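Basic membrane lipoprotein (Brucella melitensis biovar Abortus, PDB 3S99) binds adenine and probably other purines such as guanine, and may serve as the substrate-binding component of an ABC-type purine uptake system. Local coordinates at residues A[140-145]-A[246-251]; A[199-204]-A[219-224]; A[203-208]-A[226-231]. All coordinates share one frame; numbering follows the deposited sequence.

Contact 1: residues A[140-145]-A[246-251]; sequences GVIAAK and TQLTAV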
# COMPACT_ATOMS: atom_id res chain seq x y z
N GLY A 140 7.25 3.97 11.44
CA GLY A 140 7.00 3.85 12.87
C GLY A 140 8.23 4.29 13.64
O GLY A 140 8.12 5.02 14.64
N VAL A 141 9.40 3.88 13.17
CA VAL A 141 10.66 4.31 13.77
C VAL A 141 10.72 5.84 13.77
O VAL A 141 11.02 6.47 14.78
CB VAL A 141 11.87 3.72 13.03
CG1 VAL A 141 13.17 4.35 13.54
CG2 VAL A 141 11.90 2.18 13.21
N ILE A 142 10.43 6.44 12.62
CA ILE A 142 10.49 7.90 12.48
C ILE A 142 9.47 8.54 13.40
O ILE A 142 9.79 9.51 14.09
CB ILE A 142 10.22 8.36 11.01
CG1 ILE A 142 11.35 7.88 10.06
CG2 ILE A 142 10.11 9.86 10.95
CD1 ILE A 142 10.93 7.79 8.56
N ALA A 143 8.25 8.01 13.41
CA ALA A 143 7.19 8.56 14.22
C ALA A 143 7.57 8.59 15.69
O ALA A 143 7.32 9.58 16.37
CB ALA A 143 5.89 7.78 14.02
N ALA A 144 8.16 7.52 16.19
CA ALA A 144 8.58 7.45 17.59
C ALA A 144 9.73 8.41 17.93
O ALA A 144 9.79 8.92 19.05
CB ALA A 144 8.93 6.05 17.96
N LYS A 145 10.63 8.67 16.98
CA LYS A 145 11.63 9.72 17.16
C LYS A 145 11.04 11.11 17.09
O LYS A 145 11.52 11.96 17.82
CB LYS A 145 12.79 9.63 16.17
CG LYS A 145 13.63 8.38 16.31
CD LYS A 145 14.37 8.36 17.63
CE LYS A 145 15.44 7.27 17.68
NZ LYS A 145 15.99 7.10 19.08
N THR A 246 5.89 19.45 5.99
CA THR A 246 5.40 18.53 7.04
C THR A 246 5.42 17.05 6.68
O THR A 246 5.35 16.21 7.58
CB THR A 246 4.00 18.92 7.53
OG1 THR A 246 3.11 19.02 6.41
CG2 THR A 246 4.04 20.25 8.30
N GLN A 247 5.53 16.69 5.40
CA GLN A 247 5.72 15.28 5.08
C GLN A 247 7.10 14.84 5.55
O GLN A 247 8.11 15.48 5.24
CB GLN A 247 5.55 14.94 3.61
CG GLN A 247 5.60 13.39 3.38
CD GLN A 247 5.58 12.99 1.92
OE1 GLN A 247 4.53 12.66 1.38
NE2 GLN A 247 6.76 12.98 1.28
N LEU A 248 7.14 13.73 6.27
CA LEU A 248 8.41 13.15 6.78
C LEU A 248 9.01 12.20 5.75
O LEU A 248 10.21 12.20 5.52
CB LEU A 248 8.14 12.42 8.08
CG LEU A 248 7.65 13.31 9.23
CD1 LEU A 248 6.95 12.51 10.31
CD2 LEU A 248 8.82 14.10 9.83
N THR A 249 8.17 11.39 5.14
CA THR A 249 8.52 10.51 4.05
C THR A 249 7.22 9.86 3.60
O THR A 249 6.13 10.27 4.01
CB THR A 249 9.58 9.41 4.45
OG1 THR A 249 9.94 8.63 3.31
CG2 THR A 249 9.07 8.50 5.56
N ALA A 250 7.33 8.84 2.76
CA ALA A 250 6.17 8.12 2.26
C ALA A 250 6.60 6.73 1.82
O ALA A 250 7.70 6.56 1.37
CB ALA A 250 5.53 8.86 1.10
N VAL A 251 5.71 5.75 1.94
CA VAL A 251 5.91 4.42 1.38
C VAL A 251 5.45 4.43 -0.08
O VAL A 251 4.26 4.48 -0.35
CB VAL A 251 5.10 3.40 2.18
CG1 VAL A 251 5.38 1.94 1.69
CG2 VAL A 251 5.44 3.51 3.68
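I142 turns CG2 anti to its backbone N and CG1 beside it (chi1 -66°), which aims its two branches at different residues of strand 247-253, CG1-CD1 at T249 and CG2 at L248. The longer branch runs on extended to CD1, and this end methyl meets CG2 of T249 at 3.6 Å, the two side chains crossing almost squarely. T249 can offer its methyl because OG1 stands anti to the backbone N (chi1 -177°), which leaves CG2 flanked by the backbone N and C. The hydroxyl is thereby kept out of the apolar contact and hydrogen-bonds to the carbonyl O of A288. The shorter branch works on L248: CG2 of I142 lies 4.2 Å from CD1 of L248, and the two side chains run antiparallel alongside one another, a looser touch than that between I142 and T249. At the level of the main chains the helix stands well off the strand, the CA atoms of I142 and L248 being 8.0 Å apart, so isoleucine, leucine and threonine side chains bridge the distance. All three are buried. F233 of the adjacent strand 231-236 touches each of them, and A301 of helix 295-310 packs on I142. Such apolar layering of a helix, here 132-146, against a sheet is characteristic of the alpha/beta lobes of periplasmic-binding-protein-like folds, to which the BMP lipoproteins belong.

Contact 2: residues A[199-204]-A[219-224]; sequences DAAKAL and TAAIQV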
# COMPACT_ATOMS: atom_id res chain seq x y z
N ASP A 199 -12.17 14.43 7.22
CA ASP A 199 -12.84 14.43 8.53
C ASP A 199 -12.05 13.64 9.56
O ASP A 199 -11.92 14.07 10.69
CB ASP A 199 -14.25 13.87 8.44
CG ASP A 199 -15.20 14.78 7.67
OD1 ASP A 199 -14.92 15.98 7.56
OD2 ASP A 199 -16.22 14.28 7.18
N ALA A 200 -11.52 12.47 9.17
CA ALA A 200 -10.78 11.63 10.11
C ALA A 200 -9.51 12.31 10.63
O ALA A 200 -9.23 12.27 11.82
CB ALA A 200 -10.45 10.26 9.48
N ALA A 201 -8.76 12.94 9.72
CA ALA A 201 -7.58 13.70 10.08
C ALA A 201 -7.89 14.84 11.07
O ALA A 201 -7.18 15.03 12.04
CB ALA A 201 -6.89 14.24 8.81
N LYS A 202 -8.95 15.60 10.81
CA LYS A 202 -9.34 16.68 11.67
C LYS A 202 -9.72 16.14 13.05
O LYS A 202 -9.30 16.67 14.07
CB LYS A 202 -10.50 17.46 11.07
CG LYS A 202 -10.17 18.18 9.75
CD LYS A 202 -11.41 18.89 9.18
CE LYS A 202 -11.20 19.46 7.77
NZ LYS A 202 -12.40 20.22 7.26
N ALA A 203 -10.51 15.08 13.09
CA ALA A 203 -10.88 14.48 14.37
C ALA A 203 -9.64 13.98 15.12
O ALA A 203 -9.55 14.16 16.32
CB ALA A 203 -11.87 13.36 14.17
N LEU A 204 -8.69 13.37 14.42
CA LEU A 204 -7.48 12.86 15.12
C LEU A 204 -6.60 13.99 15.65
O LEU A 204 -6.10 13.91 16.76
CB LEU A 204 -6.69 11.90 14.22
CG LEU A 204 -7.41 10.60 13.91
CD1 LEU A 204 -6.73 9.88 12.72
CD2 LEU A 204 -7.45 9.73 15.16
N THR A 219 -4.72 12.40 -1.00
CA THR A 219 -3.98 13.46 -0.28
C THR A 219 -4.83 14.29 0.70
O THR A 219 -4.32 15.28 1.23
CB THR A 219 -3.39 14.48 -1.25
OG1 THR A 219 -4.42 14.88 -2.15
CG2 THR A 219 -2.24 13.89 -2.02
N ALA A 220 -6.11 13.93 0.91
CA ALA A 220 -6.99 14.75 1.78
C ALA A 220 -6.42 14.94 3.20
O ALA A 220 -6.32 16.07 3.69
CB ALA A 220 -8.38 14.18 1.85
N ALA A 221 -6.03 13.85 3.84
CA ALA A 221 -5.54 13.93 5.24
C ALA A 221 -4.22 14.68 5.37
O ALA A 221 -4.06 15.45 6.31
CB ALA A 221 -5.43 12.55 5.89
N ILE A 222 -3.30 14.48 4.42
CA ILE A 222 -2.00 15.14 4.53
C ILE A 222 -2.08 16.64 4.35
O ILE A 222 -1.29 17.36 4.95
CB ILE A 222 -0.92 14.54 3.56
CG1 ILE A 222 0.48 14.79 4.15
CG2 ILE A 222 -1.07 15.08 2.14
CD1 ILE A 222 1.63 14.11 3.44
N GLN A 223 -3.02 17.11 3.54
CA GLN A 223 -3.24 18.55 3.41
C GLN A 223 -3.86 19.09 4.68
O GLN A 223 -3.51 20.18 5.11
CB GLN A 223 -4.14 18.90 2.20
CG GLN A 223 -3.47 18.65 0.83
CD GLN A 223 -4.37 19.04 -0.34
OE1 GLN A 223 -4.97 18.18 -0.99
NE2 GLN A 223 -4.46 20.33 -0.62
N VAL A 224 -4.79 18.34 5.29
CA VAL A 224 -5.35 18.78 6.58
C VAL A 224 -4.22 18.90 7.60
O VAL A 224 -4.09 19.92 8.29
CB VAL A 224 -6.40 17.81 7.13
CG1 VAL A 224 -6.69 18.14 8.58
CG2 VAL A 224 -7.71 17.83 6.26
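A201 and A221 meet methyl to methyl, CB to CB at 3.7 Å, and the CB of A201 also lies 3.8 Å from the CA of A221. With nothing larger than a methyl on either residue, the two backbones come close, CA to CA 5.3 Å. One turn further along the second helix, V224 closes over the same methyl: its CG1, anti to the backbone N (chi1 167°), is 3.9 Å from the CB of A201 and 3.7 Å from the CG of K202. The other branch of V224, CG2, lies 4.1 Å from the CE of K202. Extended beyond CG and nearly perpendicular to the valine, the lysine chain lies across V224 at the more exposed side of the contact. The helix segments 199-204 and 220-224 run in roughly the same direction, with their axes 8.5 Å apart at closest approach and inclined at 37°. A198 of helix 194-206 also packs on V224. Beneath the pair, I155 of strand 151-156 touches both A201 and A221, while A200 and L204 lean on I186 of strand 182-187, so that helices 194-206 and 220-227 lie side by side on one face of the mixed sheet.

Contact 3: residues A[203-208]-A[226-231]; sequences ALIDQG and HDRGIK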
# COMPACT_ATOMS: atom_id res chain seq x y z
N ALA A 203 -10.51 15.08 13.09
CA ALA A 203 -10.88 14.48 14.37
C ALA A 203 -9.64 13.98 15.12
O ALA A 203 -9.55 14.16 16.32
CB ALA A 203 -11.87 13.36 14.17
N LEU A 204 -8.69 13.37 14.42
CA LEU A 204 -7.48 12.86 15.12
C LEU A 204 -6.60 13.99 15.65
O LEU A 204 -6.10 13.91 16.76
CB LEU A 204 -6.69 11.90 14.22
CG LEU A 204 -7.41 10.60 13.91
CD1 LEU A 204 -6.73 9.88 12.72
CD2 LEU A 204 -7.45 9.73 15.16
N ILE A 205 -6.40 15.03 14.85
CA ILE A 205 -5.62 16.20 15.27
C ILE A 205 -6.34 16.94 16.40
O ILE A 205 -5.69 17.38 17.34
CB ILE A 205 -5.32 17.16 14.08
CG1 ILE A 205 -4.41 16.45 13.05
CG2 ILE A 205 -4.62 18.40 14.55
CD1 ILE A 205 -4.64 16.91 11.61
N ASP A 206 -7.67 17.04 16.33
CA ASP A 206 -8.43 17.68 17.42
C ASP A 206 -8.30 16.88 18.71
O ASP A 206 -8.34 17.46 19.78
CB ASP A 206 -9.92 17.85 17.09
CG ASP A 206 -10.17 18.85 15.97
OD1 ASP A 206 -9.26 19.62 15.59
OD2 ASP A 206 -11.31 18.87 15.46
N GLN A 207 -8.13 15.56 18.59
CA GLN A 207 -7.96 14.69 19.76
C GLN A 207 -6.51 14.64 20.27
O GLN A 207 -6.22 13.88 21.20
CB GLN A 207 -8.44 13.27 19.45
CG GLN A 207 -9.95 13.11 19.24
CD GLN A 207 -10.29 11.77 18.61
OE1 GLN A 207 -9.74 10.74 19.00
NE2 GLN A 207 -11.19 11.77 17.63
N GLY A 208 -5.59 15.40 19.65
CA GLY A 208 -4.25 15.63 20.20
C GLY A 208 -3.09 14.83 19.62
O GLY A 208 -1.99 14.88 20.18
N HIS A 226 -1.08 19.30 7.04
CA HIS A 226 -0.20 20.41 6.68
C HIS A 226 -0.85 21.72 7.11
O HIS A 226 -0.20 22.54 7.74
CB HIS A 226 0.10 20.46 5.18
CG HIS A 226 0.95 21.62 4.79
ND1 HIS A 226 0.45 22.70 4.09
CD2 HIS A 226 2.25 21.91 5.04
CE1 HIS A 226 1.42 23.59 3.90
NE2 HIS A 226 2.51 23.13 4.48
N ASP A 227 -2.12 21.90 6.75
CA ASP A 227 -2.93 23.06 7.21
C ASP A 227 -2.84 23.28 8.72
O ASP A 227 -2.82 24.43 9.16
CB ASP A 227 -4.41 22.91 6.80
CG ASP A 227 -4.65 23.15 5.31
OD1 ASP A 227 -3.74 23.69 4.63
OD2 ASP A 227 -5.77 22.81 4.81
N ARG A 228 -2.77 22.20 9.51
CA ARG A 228 -2.60 22.33 10.98
C ARG A 228 -1.14 22.28 11.50
O ARG A 228 -0.90 22.27 12.71
CB ARG A 228 -3.45 21.28 11.74
CG ARG A 228 -4.91 21.07 11.22
CD ARG A 228 -5.91 22.16 11.62
NE ARG A 228 -7.31 21.68 11.68
CZ ARG A 228 -8.21 21.71 10.68
NH1 ARG A 228 -9.44 21.26 10.89
NH2 ARG A 228 -7.92 22.18 9.47
N GLY A 229 -0.15 22.29 10.60
CA GLY A 229 1.26 22.15 11.00
C GLY A 229 1.64 20.82 11.66
O GLY A 229 2.59 20.76 12.43
N ILE A 230 0.88 19.76 11.36
CA ILE A 230 1.12 18.40 11.90
C ILE A 230 1.84 17.55 10.87
O ILE A 230 1.44 17.48 9.71
CB ILE A 230 -0.23 17.72 12.33
CG1 ILE A 230 -0.86 18.48 13.51
CG2 ILE A 230 -0.04 16.24 12.69
CD1 ILE A 230 0.06 18.55 14.76
N LYS A 231 2.92 16.91 11.31
CA LYS A 231 3.76 16.14 10.43
C LYS A 231 3.09 14.80 10.10
O LYS A 231 2.33 14.24 10.90
CB LYS A 231 5.17 15.99 11.04
CG LYS A 231 5.90 17.36 11.13
CD LYS A 231 7.40 17.24 11.32
CE LYS A 231 8.15 18.64 11.26
NZ LYS A 231 9.59 18.58 11.72
O HOH W 1 -7.09 20.92 14.27
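Two helix ends lie next to each other at the surface of the lobe built on the mixed sheet, and I205, in the last turn of helix 194-206, joins them by touching R228 and I230 just beyond helix 220-227. Its CG2, anti to the backbone N (chi1 -64° for CG1), is 3.9 Å from CG1 of I230, and the two isoleucines lie alongside each other, pointing opposite ways. The other branch reaches over the arginine, CD1 of I205 being 4.2 Å from CG of R228. Both helices finish in Schellman motifs with a glycine of positive phi: G208 donates its N-H to the carbonyl O of I205, and G229 N bonds to the carbonyl O of H226. The second motif is completed by I230 N bonded to the carbonyl O of A225, and here the chain turns from exposed R228 to I230, which packs towards the sheet. I212 of strand 211-214 packs on both isoleucines from the sheet side. On the outer side the arginine bends at chi2 (-76°), and a water links its NE to D206. The NE gives its hydrogen to the water at 2.7 Å, the water oxygen lying in the guanidinium plane at its edge; the water in turn donates to OD1 of D206 at 2.9 Å. With OD1 of D206 and NE of R228 4.8 Å apart, the opposite charges are joined by a water bridge, not by a direct contact.

Overall arrangement
From the N terminus, the chain enters this part of the fold on helix 132-146, the first half of contact 1, which closes over a hundred residues later on strand 247-253. The loops of contacts 2 and 3 nest inside it and overlap, neither enclosing the other. Both start on helix 194-206, sharing A203 and L204, pass through strand 211-214, and return on helix 220-227 and the turn that follows it, so they form one seam with centres 7 Å apart; V224 and I205 touch where they join. The seam ties neighbouring helices on one face of the mixed sheet, whereas contact 1 fastens helix 132-146 to the sheet itself. T246 meets H226, I230 and K231, linking contacts 1 and 3.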